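Local coordinates for sialidase B (Streptococcus pneumoniae serotype 4, PDB 4XJW), which cleaves terminal sialic acid from oligosaccharides, glycoproteins and glycolipids as a family 33 glycoside hydrolase, at residues 206-211 and 452-457; 290-295 and 301-306; 343-346 and 352-355. The protein carries 1 engineered substitution. All coordinates share one frame; numbering follows the deposited sequence.

Contact 1. Residues 206-211 and 452-457; sequences FRIPTL and LCPGQG. With OPX ((1s,3R,4S)-1-[(cyclohexylamino)methyl]-3,4-dihydroxycyclopentanesulfonic acid), chain B.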
loop_
_atom_site.group_PDB
_atom_site.type_symbol
_atom_site.label_atom_id
_atom_site.label_comp_id
_atom_site.label_asym_id
_atom_site.label_seq_id
_atom_site.Cartn_x
_atom_site.Cartn_y
_atom_site.Cartn_z
ATOM N N PHE A 206 0.273 4.965 1.120
ATOM C CA PHE A 206 0.907 3.795 1.728
ATOM C C PHE A 206 0.830 2.637 0.769
ATOM O O PHE A 206 -0.144 2.508 0.021
ATOM C CB PHE A 206 0.227 3.418 3.049
ATOM C CG PHE A 206 0.300 4.498 4.068
ATOM C CD1 PHE A 206 1.430 4.641 4.858
ATOM C CD2 PHE A 206 -0.729 5.413 4.187
ATOM C CE1 PHE A 206 1.522 5.667 5.765
ATOM C CE2 PHE A 206 -0.657 6.436 5.116
ATOM C CZ PHE A 206 0.477 6.573 5.897
ATOM N N ARG A 207 1.865 1.798 0.783
ATOM C CA ARG A 207 1.904 0.604 -0.057
ATOM C C ARG A 207 2.756 -0.433 0.650
ATOM O O ARG A 207 3.531 -0.113 1.562
ATOM C CB ARG A 207 2.505 0.867 -1.456
ATOM C CG ARG A 207 1.524 1.446 -2.520
ATOM C CD ARG A 207 1.775 0.836 -3.918
ATOM N NE ARG A 207 1.497 -0.593 -4.017
ATOM C CZ ARG A 207 1.858 -1.365 -5.048
ATOM N NH1 ARG A 207 2.519 -0.830 -6.071
ATOM N NH2 ARG A 207 1.560 -2.681 -5.058
ATOM N N ILE A 208 2.615 -1.679 0.214
ATOM C CA ILE A 208 3.492 -2.778 0.618
ATOM C C ILE A 208 3.386 -3.123 2.118
ATOM O O ILE A 208 4.358 -3.007 2.859
ATOM C CB ILE A 208 4.989 -2.515 0.266
ATOM C CG1 ILE A 208 5.163 -1.753 -1.053
ATOM C CG2 ILE A 208 5.732 -3.830 0.161
ATOM C CD1 ILE A 208 4.564 -2.449 -2.273
ATOM N N PRO A 209 2.204 -3.567 2.562
ATOM C CA PRO A 209 1.983 -3.870 3.982
ATOM C C PRO A 209 2.632 -5.178 4.401
ATOM O O PRO A 209 2.767 -6.109 3.592
ATOM C CB PRO A 209 0.469 -4.046 4.057
ATOM C CG PRO A 209 0.078 -4.513 2.672
ATOM C CD PRO A 209 0.986 -3.759 1.752
ATOM N N THR A 210 2.999 -5.259 5.679
ATOM C CA THR A 210 3.477 -6.497 6.292
ATOM C C THR A 210 2.775 -6.681 7.639
ATOM O O THR A 210 2.255 -5.717 8.219
ATOM C CB THR A 210 5.010 -6.533 6.494
ATOM O OG1 THR A 210 5.358 -5.813 7.683
ATOM C CG2 THR A 210 5.756 -5.937 5.278
ATOM N N LEU A 211 2.735 -7.930 8.105
ATOM C CA LEU A 211 2.244 -8.276 9.447
ATOM C C LEU A 211 3.088 -9.412 9.982
ATOM O O LEU A 211 3.519 -10.267 9.232
ATOM C CB LEU A 211 0.783 -8.745 9.377
ATOM C CG LEU A 211 -0.334 -7.744 9.100
ATOM C CD1 LEU A 211 -1.661 -8.471 8.869
ATOM C CD2 LEU A 211 -0.448 -6.737 10.233
ATOM N N LEU A 452 14.561 -7.238 -1.948
ATOM C CA LEU A 452 13.931 -7.895 -0.814
ATOM C C LEU A 452 12.496 -8.273 -1.142
ATOM O O LEU A 452 11.758 -7.495 -1.746
ATOM C CB LEU A 452 13.967 -6.985 0.403
ATOM C CG LEU A 452 13.575 -7.593 1.744
ATOM C CD1 LEU A 452 14.591 -8.610 2.212
ATOM C CD2 LEU A 452 13.429 -6.474 2.767
ATOM N N CYS A 453 12.099 -9.472 -0.736
ATOM C CA CYS A 453 10.703 -9.867 -0.851
ATOM C C CYS A 453 9.920 -9.288 0.313
ATOM O O CYS A 453 10.221 -9.577 1.477
ATOM C CB CYS A 453 10.562 -11.389 -0.841
ATOM S SG CYS A 453 11.448 -12.200 -2.198
ATOM N N PRO A 454 8.909 -8.457 0.021
ATOM C CA PRO A 454 8.190 -7.848 1.151
ATOM C C PRO A 454 7.336 -8.839 1.914
ATOM O O PRO A 454 6.817 -9.807 1.348
ATOM C CB PRO A 454 7.304 -6.800 0.493
ATOM C CG PRO A 454 7.170 -7.221 -0.947
ATOM C CD PRO A 454 8.431 -7.983 -1.291
ATOM N N GLY A 455 7.199 -8.595 3.215
ATOM C CA GLY A 455 6.332 -9.395 4.048
ATOM C C GLY A 455 7.041 -9.883 5.289
ATOM O O GLY A 455 7.471 -9.087 6.128
ATOM N N GLN A 456 7.143 -11.199 5.410
ATOM C CA GLN A 456 7.766 -11.852 6.556
ATOM C C GLN A 456 9.073 -12.494 6.163
ATOM O O GLN A 456 9.211 -13.054 5.071
ATOM C CB GLN A 456 6.834 -12.936 7.134
ATOM C CG GLN A 456 5.481 -12.415 7.642
ATOM C CD GLN A 456 4.596 -13.489 8.260
ATOM O OE1 GLN A 456 4.883 -14.685 8.166
ATOM N NE2 GLN A 456 3.507 -13.062 8.899
ATOM N N GLY A 457 10.048 -12.413 7.059
ATOM C CA GLY A 457 11.166 -13.336 7.036
ATOM C C GLY A 457 10.697 -14.576 7.779
ATOM O O GLY A 457 9.564 -14.608 8.302
HETATM C CAF OPX B . -0.413 -18.376 17.268
HETATM C CAG OPX B . 0.794 -19.049 17.852
HETATM C CAH OPX B . -0.033 -17.066 16.656
HETATM C CAI OPX B . 1.863 -19.227 16.814
HETATM C CAJ OPX B . 1.047 -17.210 15.623
HETATM C CAK OPX B . 3.920 -16.961 14.729
HETATM C CAL OPX B . 4.063 -17.270 12.194
HETATM C CAM OPX B . 5.436 -15.597 13.224
HETATM C CAO OPX B . 4.481 -16.253 11.196
HETATM C CAP OPX B . 4.746 -15.045 11.986
HETATM C CAQ OPX B . 2.250 -17.919 16.197
HETATM C CAR OPX B . 4.817 -16.968 13.454
HETATM N NAN OPX B . 3.247 -18.200 15.150
HETATM O OAA OPX B . 5.457 -19.506 13.897
HETATM O OAB OPX B . 6.902 -18.239 12.410
HETATM O OAC OPX B . 3.507 -16.048 10.233
HETATM O OAD OPX B . 3.603 -14.398 12.370
HETATM O OAE OPX B . 6.965 -17.805 14.771
HETATM S SAS OPX B . 6.107 -18.199 13.648
#
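Thr210 and Gly455 bring the two backbones together, their CA atoms 4.6 Å apart, while the next nearest pair, Ile208 and Pro454, is 6.9 Å apart at CA. No backbone hydrogen bond joins 206-211 to 452-457; the contact is made by side chains, partly on one another and partly on the partner's backbone. Gly455 adopts phi 129° and psi -118°, backbone angles at which any CB would collide with the Pro454 carbonyl oxygen.

The tightest apolar touch is that of the CG2 branch of Ile208 on the proline ring, 3.4 Å from Pro454 CB, closer than carbon atoms usually pack. Thr210 lies over the glycine: its CG2 is 3.7 Å from Gly455 N, and its CB is 3.6 Å from Gly455 O. Its hydroxyl is engaged by Ser222 of the neighbouring strand 219-226.

At the other end Gln456 reaches across to the backbone. Its chain runs extended beyond CG (chi2 -178°), which carries NE2 to 2.8 Å from Leu211 O. That carbonyl lies close to the amide plane of Gln456, whereas the amide nitrogen is tilted from the carbonyl plane of Leu211. The other amide atom, Gln456 OE1, accepts a hydrogen bond from the inhibitor hydroxyl OAC of OPX at 2.8 Å; Gln456 NE2 adds a weak, bent one to OPX OAC at 3.3 Å. Thr213 N also binds OPX.

Ile208 also packs against Tyr615, the nucleophile by similarity, and Pro454 comes near Glu503, a predicted active-site residue; Arg207, which by similarity binds substrate, forms a salt bridge with Glu631. The bonds to Leu211 O and from OAC together settle which end of the Gln456 amide is NE2 and which OE1, and so present OE1 to the inhibitor hydroxyl.

Contact 2. Residues 290-295 and 301-306; sequences SSIVED and TILLAD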
loop_
_atom_site.group_PDB
_atom_site.type_symbol
_atom_site.label_atom_id
_atom_site.label_comp_id
_atom_site.label_asym_id
_atom_site.label_seq_id
_atom_site.Cartn_x
_atom_site.Cartn_y
_atom_site.Cartn_z
ATOM N N SER A 290 9.668 -3.664 2.660
ATOM C CA SER A 290 10.182 -4.108 3.945
ATOM C C SER A 290 9.753 -5.521 4.300
ATOM O O SER A 290 8.767 -6.049 3.759
ATOM C CB SER A 290 9.785 -3.137 5.064
ATOM O OG SER A 290 8.382 -3.125 5.279
ATOM N N SER A 291 10.479 -6.111 5.247
ATOM C CA SER A 291 10.223 -7.480 5.690
ATOM C C SER A 291 10.639 -7.615 7.154
ATOM O O SER A 291 11.659 -7.041 7.564
ATOM C CB SER A 291 10.995 -8.484 4.825
ATOM O OG SER A 291 10.460 -9.780 4.994
ATOM N N ILE A 292 9.863 -8.378 7.933
ATOM C CA ILE A 292 10.069 -8.499 9.382
ATOM C C ILE A 292 10.263 -9.950 9.828
ATOM O O ILE A 292 9.622 -10.856 9.296
ATOM C CB ILE A 292 8.867 -7.924 10.153
ATOM C CG1 ILE A 292 8.799 -6.411 9.995
ATOM C CG2 ILE A 292 8.963 -8.250 11.644
ATOM C CD1 ILE A 292 7.478 -5.835 10.506
ATOM N N VAL A 293 11.136 -10.167 10.813
ATOM C CA VAL A 293 11.223 -11.457 11.478
ATOM C C VAL A 293 11.568 -11.220 12.940
ATOM O O VAL A 293 12.099 -10.163 13.299
ATOM C CB VAL A 293 12.292 -12.345 10.799
ATOM C CG1 VAL A 293 13.677 -11.922 11.253
ATOM C CG2 VAL A 293 12.059 -13.810 11.136
ATOM N N GLU A 294 11.226 -12.174 13.798
ATOM C CA GLU A 294 11.660 -12.097 15.193
ATOM C C GLU A 294 12.724 -13.145 15.446
ATOM O O GLU A 294 12.593 -14.286 14.997
ATOM C CB GLU A 294 10.492 -12.261 16.163
ATOM C CG GLU A 294 10.902 -12.091 17.636
ATOM C CD GLU A 294 9.706 -11.973 18.565
ATOM O OE1 GLU A 294 8.845 -12.870 18.523
ATOM O OE2 GLU A 294 9.627 -10.976 19.319
ATOM N N ASP A 295 13.777 -12.754 16.163
ATOM C CA ASP A 295 14.882 -13.653 16.479
ATOM C C ASP A 295 14.741 -14.229 17.879
ATOM O O ASP A 295 14.639 -13.485 18.851
ATOM C CB ASP A 295 16.214 -12.913 16.341
ATOM C CG ASP A 295 17.392 -13.743 16.809
ATOM O OD1 ASP A 295 17.421 -14.958 16.513
ATOM O OD2 ASP A 295 18.286 -13.165 17.454
ATOM N N THR A 301 13.571 -7.923 17.254
ATOM C CA THR A 301 12.811 -7.942 16.016
ATOM C C THR A 301 13.733 -7.352 14.972
ATOM O O THR A 301 14.426 -6.362 15.234
ATOM C CB THR A 301 11.534 -7.089 16.129
ATOM O OG1 THR A 301 10.755 -7.547 17.239
ATOM C CG2 THR A 301 10.703 -7.194 14.868
ATOM N N ILE A 302 13.760 -7.970 13.797
ATOM C CA ILE A 302 14.646 -7.543 12.728
ATOM C C ILE A 302 13.848 -7.139 11.492
ATOM O O ILE A 302 12.984 -7.883 11.031
ATOM C CB ILE A 302 15.651 -8.645 12.398
ATOM C CG1 ILE A 302 16.517 -8.933 13.629
ATOM C CG2 ILE A 302 16.482 -8.266 11.186
ATOM C CD1 ILE A 302 17.470 -10.095 13.449
ATOM N N LEU A 303 14.128 -5.952 10.963
ATOM C CA LEU A 303 13.433 -5.470 9.771
ATOM C C LEU A 303 14.433 -5.164 8.669
ATOM O O LEU A 303 15.437 -4.482 8.897
ATOM C CB LEU A 303 12.570 -4.237 10.117
ATOM C CG LEU A 303 11.744 -3.556 9.010
ATOM C CD1 LEU A 303 10.519 -2.870 9.597
ATOM C CD2 LEU A 303 12.561 -2.517 8.256
ATOM N N LEU A 304 14.166 -5.689 7.480
ATOM C CA LEU A 304 14.989 -5.384 6.318
ATOM C C LEU A 304 14.189 -4.532 5.324
ATOM O O LEU A 304 12.961 -4.586 5.301
ATOM C CB LEU A 304 15.496 -6.670 5.645
ATOM C CG LEU A 304 16.806 -7.275 6.155
ATOM C CD1 LEU A 304 16.742 -7.611 7.632
ATOM C CD2 LEU A 304 17.158 -8.512 5.338
ATOM N N ALA A 305 14.887 -3.741 4.512
ATOM C CA ALA A 305 14.263 -3.003 3.404
ATOM C C ALA A 305 15.285 -2.719 2.314
ATOM O O ALA A 305 16.481 -2.711 2.577
ATOM C CB ALA A 305 13.632 -1.690 3.897
ATOM N N ASP A 306 14.822 -2.474 1.096
ATOM C CA ASP A 306 15.743 -1.983 0.074
ATOM C C ASP A 306 16.071 -0.528 0.376
ATOM O O ASP A 306 15.212 0.211 0.867
ATOM C CB ASP A 306 15.130 -2.011 -1.326
ATOM C CG ASP A 306 14.640 -3.386 -1.761
ATOM O OD1 ASP A 306 15.175 -4.415 -1.308
ATOM O OD2 ASP A 306 13.711 -3.412 -2.603
HETATM O O HOH W 1 11.253 -8.829 19.388
#
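Ser291 and Leu304, and likewise Val293 and Ile302, form hydrogen-bonded antiparallel pairs, each exchanging two backbone bonds. The straightest runs from Ile302 N to Val293 O, 2.8 Å long with 177° at the hydrogen. Ile292 with Leu303 and Glu294 with Thr301 are non-hydrogen-bonded pairs, and the CA of Leu303 lies 3.2 Å from Ser291 O in a CA-H...O contact.

On the face of Ile292 and Leu303, Ile292 CG1 meets Leu303 CD1 at 4.0 Å and its CG2 branch touches Thr301 CG2 at 3.8 Å. On the other face Val293 and Ile302 run alongside each other in the same direction off the sheet, with Val293 CG1 4.0 Å from Ile302 CB.

Near the turn, one water bridges the strands: it donates to Glu294 OE2 at 2.7 Å and accepts from Thr301 OG1 at 2.6 Å. The glutamate chain is stretched out, CG anti to the backbone N (chi1 -176°), and its OE1 is held by Ser215 N.

Further out, Phe468 packs on the face of Val293 and Leu304, while Leu220 and Ser222 cover that of Ile292. The axes, 163° apart in direction, and the six-residue connection 295-300 define a beta hairpin. The antiparallel run 286-294, 301-308, 420-426, 437-438 is consistent with one four-stranded blade of the sialidase beta-propeller, its parallel pairing with 451-459 joining it to the inner strand of the next.

Contact 3. Residues 343-346 and 352-355; sequences FRYT and VVYN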
loop_
_atom_site.group_PDB
_atom_site.type_symbol
_atom_site.label_atom_id
_atom_site.label_comp_id
_atom_site.label_asym_id
_atom_site.label_seq_id
_atom_site.Cartn_x
_atom_site.Cartn_y
_atom_site.Cartn_z
ATOM N N PHE A 343 34.975 6.642 -8.535
ATOM C CA PHE A 343 34.875 6.383 -7.105
ATOM C C PHE A 343 36.256 6.109 -6.528
ATOM O O PHE A 343 36.771 4.994 -6.618
ATOM C CB PHE A 343 33.932 5.203 -6.850
ATOM C CG PHE A 343 32.486 5.549 -7.008
ATOM C CD1 PHE A 343 31.938 5.752 -8.272
ATOM C CD2 PHE A 343 31.671 5.700 -5.890
ATOM C CE1 PHE A 343 30.605 6.083 -8.419
ATOM C CE2 PHE A 343 30.338 6.036 -6.033
ATOM C CZ PHE A 343 29.799 6.226 -7.296
ATOM N N ARG A 344 36.853 7.138 -5.941
ATOM C CA ARG A 344 38.240 7.064 -5.493
ATOM C C ARG A 344 38.376 6.828 -3.988
ATOM O O ARG A 344 39.483 6.876 -3.439
ATOM C CB ARG A 344 38.996 8.329 -5.932
ATOM C CG ARG A 344 39.026 8.510 -7.453
ATOM C CD ARG A 344 39.567 9.869 -7.898
ATOM N NE ARG A 344 41.011 9.996 -7.702
ATOM C CZ ARG A 344 41.928 9.702 -8.622
ATOM N NH1 ARG A 344 41.561 9.251 -9.816
ATOM N NH2 ARG A 344 43.219 9.852 -8.346
ATOM N N TYR A 345 37.252 6.536 -3.330
ATOM C CA TYR A 345 37.227 6.383 -1.877
ATOM C C TYR A 345 36.467 5.137 -1.412
ATOM O O TYR A 345 35.598 4.616 -2.121
ATOM C CB TYR A 345 36.626 7.629 -1.218
ATOM C CG TYR A 345 37.365 8.908 -1.545
ATOM C CD1 TYR A 345 37.065 9.630 -2.694
ATOM C CD2 TYR A 345 38.365 9.387 -0.707
ATOM C CE1 TYR A 345 37.747 10.795 -3.005
ATOM C CE2 TYR A 345 39.046 10.550 -1.002
ATOM C CZ TYR A 345 38.733 11.249 -2.153
ATOM O OH TYR A 345 39.415 12.411 -2.444
ATOM N N THR A 346 36.820 4.661 -0.221
ATOM C CA THR A 346 36.084 3.595 0.451
ATOM C C THR A 346 35.865 3.974 1.904
ATOM O O THR A 346 36.615 4.776 2.472
ATOM C CB THR A 346 36.821 2.241 0.415
ATOM O OG1 THR A 346 38.169 2.407 0.885
ATOM C CG2 THR A 346 36.835 1.668 -0.986
ATOM N N VAL A 352 36.334 5.430 8.739
ATOM C CA VAL A 352 37.347 6.256 8.084
ATOM C C VAL A 352 37.213 6.230 6.565
ATOM O O VAL A 352 37.240 5.164 5.940
ATOM C CB VAL A 352 38.773 5.833 8.475
ATOM C CG1 VAL A 352 39.807 6.640 7.697
ATOM C CG2 VAL A 352 38.976 5.989 9.979
ATOM N N VAL A 353 37.065 7.414 5.971
ATOM C CA VAL A 353 37.027 7.537 4.522
ATOM C C VAL A 353 38.449 7.475 3.970
ATOM O O VAL A 353 39.279 8.333 4.269
ATOM C CB VAL A 353 36.344 8.846 4.097
ATOM C CG1 VAL A 353 36.277 8.947 2.589
ATOM C CG2 VAL A 353 34.947 8.937 4.715
ATOM N N TYR A 354 38.717 6.455 3.163
ATOM C CA TYR A 354 40.068 6.172 2.685
ATOM C C TYR A 354 40.176 6.495 1.203
ATOM O O TYR A 354 39.331 6.079 0.411
ATOM C CB TYR A 354 40.377 4.690 2.914
ATOM C CG TYR A 354 41.843 4.298 2.947
ATOM C CD1 TYR A 354 42.640 4.598 4.045
ATOM C CD2 TYR A 354 42.413 3.585 1.898
ATOM C CE1 TYR A 354 43.972 4.225 4.086
ATOM C CE2 TYR A 354 43.742 3.207 1.928
ATOM C CZ TYR A 354 44.518 3.528 3.027
ATOM O OH TYR A 354 45.842 3.150 3.063
ATOM N N ASN A 355 41.213 7.240 0.830
ATOM C CA ASN A 355 41.493 7.522 -0.575
ATOM C C ASN A 355 42.205 6.326 -1.212
ATOM O O ASN A 355 43.328 5.996 -0.837
ATOM C CB ASN A 355 42.329 8.802 -0.704
ATOM C CG ASN A 355 42.506 9.253 -2.148
ATOM O OD1 ASN A 355 42.914 8.475 -3.011
ATOM N ND2 ASN A 355 42.195 10.517 -2.414
HETATM O O HOH W 2 42.096 11.907 -5.401
#
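Tyr345 and Asn355 form a non-hydrogen-bonded antiparallel pair, CA atoms 4.6 Å apart, followed by the hydrogen-bonded pair Thr346 with Tyr354; the touching parts run 158° apart in direction. Two backbone bonds close the latter pair, the shorter from Tyr354 N to Thr346 O at 2.8 Å and nearly linear at the hydrogen.

Most of the side-chain contact is made by the Tyr345 ring, which lies against the partner strand, its CD2-CE2 side meeting Val353, the Tyr354 carbonyl and Asn355. CD2 lies 3.9 Å from the Val353 CG1 methyl, and CE2 lies 3.7 Å from Asn355 CB. The amide of Asn355 crosses the ring at a slant, their planes 67° apart, so the two flat groups do not stack. Asn355 sets CG anti to the backbone N (chi1 -173°), which brings ND2 near CE2, CZ and OH of the ring. Its OD1 is taken by Thr357 OG1 and Thr358 N, which settle the amide's orientation and leave ND2 on the side of the Tyr345 ring and of the water. On the other face of the sheet Thr346 OG1 is 3.8 Å from Tyr354 CB, and the hydroxyl is bonded to Glu356.

A water at the margin accepts from Arg344 NE at 3.2 Å and from Asn355 ND2 at 3.3 Å.

This is hairpin packing far from the annotated sites. Glu356, Thr357 and Thr358 after the strand and Asp342 before it, in a salt bridge with Arg344 NH1, hold the polar ends; the water bridges the margin with long bonds, and the apolar component rests mainly on a single tyrosine ring.

How the contacts relate
Contacts 1 and 2 touch, their centres about 9 Å apart: strands 286-294 and 451-459 are parallel neighbours in one sheet, Gly457 N lies 2.8 Å from Ile292 O, probably hydrogen-bonded, and Leu452 N is hydrogen-bonded to Asp306 OD1 at 3.0 Å. Both are buried, but contact 2 is a backbone ladder with largely aliphatic packing and a polar, water-bridged end, whereas contact 1 has no ladder and depends on side chains that reach an inhibitor and the active-site region. Contact 3, a partly buried hairpin in another sheet, is centred about 34 Å from contact 1 and 30 Å from contact 2. Like contact 2 it pairs antiparallel strands, with two interstrand backbone bonds rather than four.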